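Local structure of 1-Cys peroxiredoxin (Vibrio vulnificus MO6-24/O, 5K2I) at residues L53-I57 against Q89-I94; S122-A126 against L137-A141. The protein probably reduces hydrogen peroxide as a 1-Cys peroxiredoxin, and may also help the bacterium to scavenge nitric oxide. All coordinates share one frame; numbering follows the deposited sequence.

Overall arrangement
Both contacts lie in one thioredoxin-like domain, their centres about 18 Å apart. Contact 1 sets the first turn of helix 53-65 against the loop that leads from helix 79-88 to strand 95-98; its middle is buried and apolar, its ends reach the surface, and no hydrogen bond crosses it. Contact 2, nearer the centre of the chain, pairs strands 120-130 and 133-139 through backbone bonds and carries a salt bridge beyond the paired strands. The two meet where Tyr56 OH of contact 1 packs 3.3 Å from Ala126 CB of contact 2. Helix 150-156 touches side chains of both, as does strand 34-40.

Contact 1 of 2, residues L53-I57 against Q89-I94; sequences LPGYI and QNAEEI
The amide N of Ile57 is held 2.8 Å from the carbonyl O of Leu53, the bond of the first turn of helix 53-65, whose i to i+4 spacing sets both side chains against residues 89-94. Across the contact, shape counts rather than polar bonds. With its chain extended (chi2 171°), Ile57 carries CD1 to the backbone at Gln89, where it lies 3.3 Å from the carbonyl O. Ile94 crosses Ile57 at about a right angle, bringing its CD1, which also meets Tyr56 CB, to 3.6 Å from Ile57 CG1. Leu53 forks between two partners. Its CD1 meets Ile94 CD1 at 3.7 Å, and Ala91, whose lone methyl lets the loop come close, lies beside the same branch. Its CD2 instead rests on the aliphatic part of Gln89, 3.7 Å from CG. A bend in Gln89 (chi2 -100°) then turns the amide to the CG and CD end of the Pro54 ring, where OE1 approaches CG to 3.6 Å; glutamine suits this border, being apolar near the backbone and polar at its end. The loop owes its shape to Asn90, which ends the preceding helix in a Schellman motif with positive phi, and to a type I turn closed by Ile94 N bonding Ala91 O at 3.1 Å. Glu93, on that turn, forms a salt bridge with Lys64 of helix 53-65. The whole joins two successive beta-alpha-beta units of the thioredoxin fold: the helix connecting parallel strands 34-40 and 70-75 packs against the loop that completes the next crossover, into strand 95-98.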
loop_
_atom_site.group_PDB
_atom_site.type_symbol
_atom_site.label_atom_id
_atom_site.label_comp_id
_atom_site.label_asym_id
_atom_site.label_seq_id
_atom_site.Cartn_x
_atom_site.Cartn_y
_atom_site.Cartn_z
ATOM N N LEU A 53 -11.522 7.639 -3.786
ATOM C CA LEU A 53 -12.877 7.952 -4.224
ATOM C C LEU A 53 -13.998 7.431 -3.290
ATOM O O LEU A 53 -14.843 8.223 -2.866
ATOM C CB LEU A 53 -13.073 7.447 -5.659
ATOM C CG LEU A 53 -14.042 8.181 -6.587
ATOM C CD1 LEU A 53 -14.058 9.689 -6.369
ATOM C CD2 LEU A 53 -13.685 7.856 -8.023
ATOM N N PRO A 54 -14.002 6.128 -2.932
ATOM C CA PRO A 54 -15.094 5.671 -2.059
ATOM C C PRO A 54 -15.178 6.434 -0.745
ATOM O O PRO A 54 -16.278 6.770 -0.302
ATOM C CB PRO A 54 -14.744 4.201 -1.802
ATOM C CG PRO A 54 -13.936 3.803 -2.968
ATOM C CD PRO A 54 -13.125 5.007 -3.328
ATOM N N GLY A 55 -14.026 6.722 -0.143
ATOM C CA GLY A 55 -13.971 7.449 1.112
ATOM C C GLY A 55 -14.518 8.860 1.029
ATOM O O GLY A 55 -15.215 9.323 1.939
ATOM N N TYR A 56 -14.214 9.553 -0.060
ATOM C CA TYR A 56 -14.701 10.917 -0.221
ATOM C C TYR A 56 -16.153 10.937 -0.666
ATOM O O TYR A 56 -16.881 11.862 -0.325
ATOM C CB TYR A 56 -13.790 11.707 -1.188
ATOM C CG TYR A 56 -12.467 12.004 -0.517
ATOM C CD1 TYR A 56 -12.309 13.122 0.297
ATOM C CD2 TYR A 56 -11.397 11.126 -0.633
ATOM C CE1 TYR A 56 -11.115 13.363 0.957
ATOM C CE2 TYR A 56 -10.188 11.369 0.031
ATOM C CZ TYR A 56 -10.062 12.497 0.804
ATOM O OH TYR A 56 -8.891 12.754 1.471
ATOM N N ILE A 57 -16.587 9.891 -1.369
ATOM C CA ILE A 57 -17.996 9.763 -1.731
ATOM C C ILE A 57 -18.854 9.670 -0.477
ATOM O O ILE A 57 -19.834 10.414 -0.318
ATOM C CB ILE A 57 -18.234 8.537 -2.633
ATOM C CG1 ILE A 57 -17.739 8.833 -4.048
ATOM C CG2 ILE A 57 -19.709 8.183 -2.683
ATOM C CD1 ILE A 57 -17.730 7.607 -4.967
ATOM N N GLN A 89 -17.705 4.638 -10.399
ATOM C CA GLN A 89 -17.801 4.773 -8.950
ATOM C C GLN A 89 -19.039 5.561 -8.526
ATOM O O GLN A 89 -19.227 5.790 -7.342
ATOM C CB GLN A 89 -16.539 5.447 -8.391
ATOM C CG GLN A 89 -15.286 4.566 -8.394
ATOM C CD GLN A 89 -15.003 3.963 -7.024
ATOM O OE1 GLN A 89 -15.695 4.264 -6.061
ATOM N NE2 GLN A 89 -13.971 3.126 -6.932
ATOM N N ASN A 90 -19.871 5.963 -9.489
ATOM C CA ASN A 90 -21.001 6.852 -9.208
ATOM C C ASN A 90 -20.559 8.040 -8.355
ATOM O O ASN A 90 -21.138 8.317 -7.306
ATOM C CB ASN A 90 -22.127 6.099 -8.488
ATOM C CG ASN A 90 -23.473 6.814 -8.574
ATOM O OD1 ASN A 90 -23.790 7.440 -9.583
ATOM N ND2 ASN A 90 -24.235 6.776 -7.488
ATOM N N ALA A 91 -19.519 8.732 -8.802
ATOM C CA ALA A 91 -18.918 9.833 -8.048
ATOM C C ALA A 91 -19.655 11.132 -8.323
ATOM O O ALA A 91 -19.050 12.126 -8.711
ATOM C CB ALA A 91 -17.447 9.976 -8.404
ATOM N N GLU A 92 -20.969 11.091 -8.130
ATOM C CA GLU A 92 -21.877 12.221 -8.292
ATOM C C GLU A 92 -21.306 13.539 -7.770
ATOM O O GLU A 92 -21.249 14.540 -8.484
ATOM C CB GLU A 92 -23.180 11.920 -7.548
ATOM C CG GLU A 92 -23.589 10.447 -7.586
ATOM C CD GLU A 92 -24.813 10.152 -6.733
ATOM O OE1 GLU A 92 -25.659 11.056 -6.558
ATOM O OE2 GLU A 92 -24.918 9.012 -6.226
ATOM N N GLU A 93 -20.872 13.507 -6.516
ATOM C CA GLU A 93 -20.552 14.707 -5.757
ATOM C C GLU A 93 -19.104 15.155 -5.925
ATOM O O GLU A 93 -18.655 16.068 -5.236
ATOM C CB GLU A 93 -20.841 14.468 -4.271
ATOM C CG GLU A 93 -22.311 14.312 -3.942
ATOM C CD GLU A 93 -23.069 15.613 -4.088
ATOM O OE1 GLU A 93 -22.811 16.540 -3.288
ATOM O OE2 GLU A 93 -23.917 15.710 -5.001
ATOM N N ILE A 94 -18.374 14.520 -6.835
ATOM C CA ILE A 94 -16.933 14.742 -6.905
ATOM C C ILE A 94 -16.467 15.107 -8.313
ATOM O O ILE A 94 -16.813 14.459 -9.299
ATOM C CB ILE A 94 -16.177 13.505 -6.391
ATOM C CG1 ILE A 94 -16.502 13.304 -4.900
ATOM C CG2 ILE A 94 -14.664 13.651 -6.600
ATOM C CD1 ILE A 94 -16.041 12.012 -4.334
#

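Contact 2 of 2, residues S122-A126 against L137-A141; sequences SQRYA and LNVEA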
loop_
_atom_site.group_PDB
_atom_site.type_symbol
_atom_site.label_atom_id
_atom_site.label_comp_id
_atom_site.label_asym_id
_atom_site.label_seq_id
_atom_site.Cartn_x
_atom_site.Cartn_y
_atom_site.Cartn_z
ATOM N N SER A 122 1.139 10.239 -9.903
ATOM C CA SER A 122 1.102 11.023 -8.678
ATOM C C SER A 122 1.235 10.142 -7.449
ATOM O O SER A 122 0.738 9.014 -7.426
ATOM C CB SER A 122 -0.213 11.796 -8.578
ATOM O OG SER A 122 -0.228 12.627 -7.429
ATOM N N GLN A 123 1.885 10.669 -6.421
ATOM C CA GLN A 123 1.765 10.113 -5.074
ATOM C C GLN A 123 0.337 10.305 -4.586
ATOM O O GLN A 123 -0.385 11.178 -5.094
ATOM C CB GLN A 123 2.746 10.793 -4.120
ATOM C CG GLN A 123 4.211 10.527 -4.471
ATOM C CD GLN A 123 5.165 11.376 -3.637
ATOM O OE1 GLN A 123 6.055 12.051 -4.175
ATOM N NE2 GLN A 123 4.980 11.353 -2.329
ATOM N N ARG A 124 -0.043 9.536 -3.571
ATOM C CA ARG A 124 -1.306 9.751 -2.870
ATOM C C ARG A 124 -1.178 10.906 -1.894
ATOM O O ARG A 124 -0.267 10.926 -1.076
ATOM C CB ARG A 124 -1.720 8.490 -2.109
ATOM C CG ARG A 124 -2.025 7.319 -3.011
ATOM C CD ARG A 124 -2.520 6.109 -2.220
ATOM N NE ARG A 124 -2.712 4.957 -3.097
ATOM C CZ ARG A 124 -1.743 4.104 -3.411
ATOM N NH1 ARG A 124 -0.524 4.273 -2.917
ATOM N NH2 ARG A 124 -1.986 3.085 -4.226
ATOM N N TYR A 125 -2.086 11.874 -1.988
ATOM C CA TYR A 125 -2.127 12.967 -1.041
ATOM C C TYR A 125 -3.531 13.550 -0.996
ATOM O O TYR A 125 -4.357 13.295 -1.886
ATOM C CB TYR A 125 -1.095 14.066 -1.403
ATOM C CG TYR A 125 -1.378 14.779 -2.724
ATOM C CD1 TYR A 125 -2.343 15.777 -2.806
ATOM C CD2 TYR A 125 -0.700 14.432 -3.888
ATOM C CE1 TYR A 125 -2.623 16.411 -4.006
ATOM C CE2 TYR A 125 -0.964 15.072 -5.094
ATOM C CZ TYR A 125 -1.935 16.050 -5.142
ATOM O OH TYR A 125 -2.210 16.666 -6.344
ATOM N N ALA A 126 -3.787 14.370 0.010
ATOM C CA ALA A 126 -5.029 15.123 0.064
ATOM C C ALA A 126 -4.743 16.500 0.614
ATOM O O ALA A 126 -3.865 16.673 1.473
ATOM C CB ALA A 126 -6.074 14.404 0.908
ATOM N N LEU A 137 -1.995 19.889 3.794
ATOM C CA LEU A 137 -1.486 18.898 2.844
ATOM C C LEU A 137 -1.038 17.664 3.609
ATOM O O LEU A 137 -0.127 17.739 4.454
ATOM C CB LEU A 137 -0.318 19.453 2.021
ATOM C CG LEU A 137 0.462 18.421 1.191
ATOM C CD1 LEU A 137 -0.415 17.784 0.126
ATOM C CD2 LEU A 137 1.656 19.090 0.542
ATOM N N ASN A 138 -1.683 16.535 3.318
ATOM C CA ASN A 138 -1.327 15.248 3.914
ATOM C C ASN A 138 -0.847 14.325 2.813
ATOM O O ASN A 138 -1.596 14.038 1.884
ATOM C CB ASN A 138 -2.523 14.612 4.640
ATOM C CG ASN A 138 -3.031 15.447 5.799
ATOM O OD1 ASN A 138 -2.271 16.170 6.432
ATOM N ND2 ASN A 138 -4.328 15.337 6.090
ATOM N N VAL A 139 0.398 13.867 2.904
ATOM C CA VAL A 139 0.996 13.014 1.880
ATOM C C VAL A 139 1.210 11.610 2.444
ATOM O O VAL A 139 1.663 11.454 3.588
ATOM C CB VAL A 139 2.340 13.604 1.379
ATOM C CG1 VAL A 139 2.923 12.740 0.285
ATOM C CG2 VAL A 139 2.135 15.040 0.875
ATOM N N GLU A 140 0.871 10.594 1.659
ATOM C CA GLU A 140 1.101 9.210 2.090
ATOM C C GLU A 140 2.585 8.973 2.381
ATOM O O GLU A 140 3.455 9.438 1.651
ATOM C CB GLU A 140 0.603 8.217 1.024
ATOM C CG GLU A 140 0.692 6.741 1.448
ATOM C CD GLU A 140 0.375 5.744 0.341
ATOM O OE1 GLU A 140 0.539 6.065 -0.857
ATOM O OE2 GLU A 140 -0.015 4.606 0.685
ATOM N N ALA A 141 2.868 8.259 3.467
ATOM C CA ALA A 141 4.224 7.775 3.732
ATOM C C ALA A 141 4.127 6.283 3.992
ATOM O O ALA A 141 4.004 5.854 5.144
ATOM C CB ALA A 141 4.859 8.499 4.916
HETATM O O HOH W 1 1.937 7.719 -2.453
#
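Arg124 and Glu140 run side by side, both chains extended (chi2 and chi3 of Arg124 -176°), and join in a salt bridge, NH1 to OE1 at 2.9 Å. Glu140 OE1, using its syn lone pair, lies at the guanidinium edge and close to its plane, while the carboxylate itself is turned 89° to it. OE1 also takes a hydrogen bond from a water 2.7 Å away, which accepts one from the backbone N of Arg124. The other guanidinium nitrogens are satisfied too: NE bonds Thr47 OG1 and NH2 bonds Pro46 O, in the loop that in peroxiredoxins carries the peroxidatic cysteine. The two backbones also bond, Glu140 N to Arg124 O at 3.0 Å. Ala126 and Asn138 form an antiparallel hydrogen-bonded pair, Ala126 N to Asn138 O and the nearly straight (178°) Asn138 N to Ala126 O both 2.9 Å. Tyr125 and Val139 make the adjoining non-hydrogen-bonded pair, Tyr125 CB against Val139 CG2 and the ring passing obliquely by Leu137 CD1. Ser122 OG donates to Gln123 O at 2.8 Å. In this beta hairpin Tyr125 packs on helix 103-108 and the small Ala126 on helix 150-156, strand 34-40 pairs with the other edge of strand 120-130, and Arg124 packs on Phe145 of the second subunit.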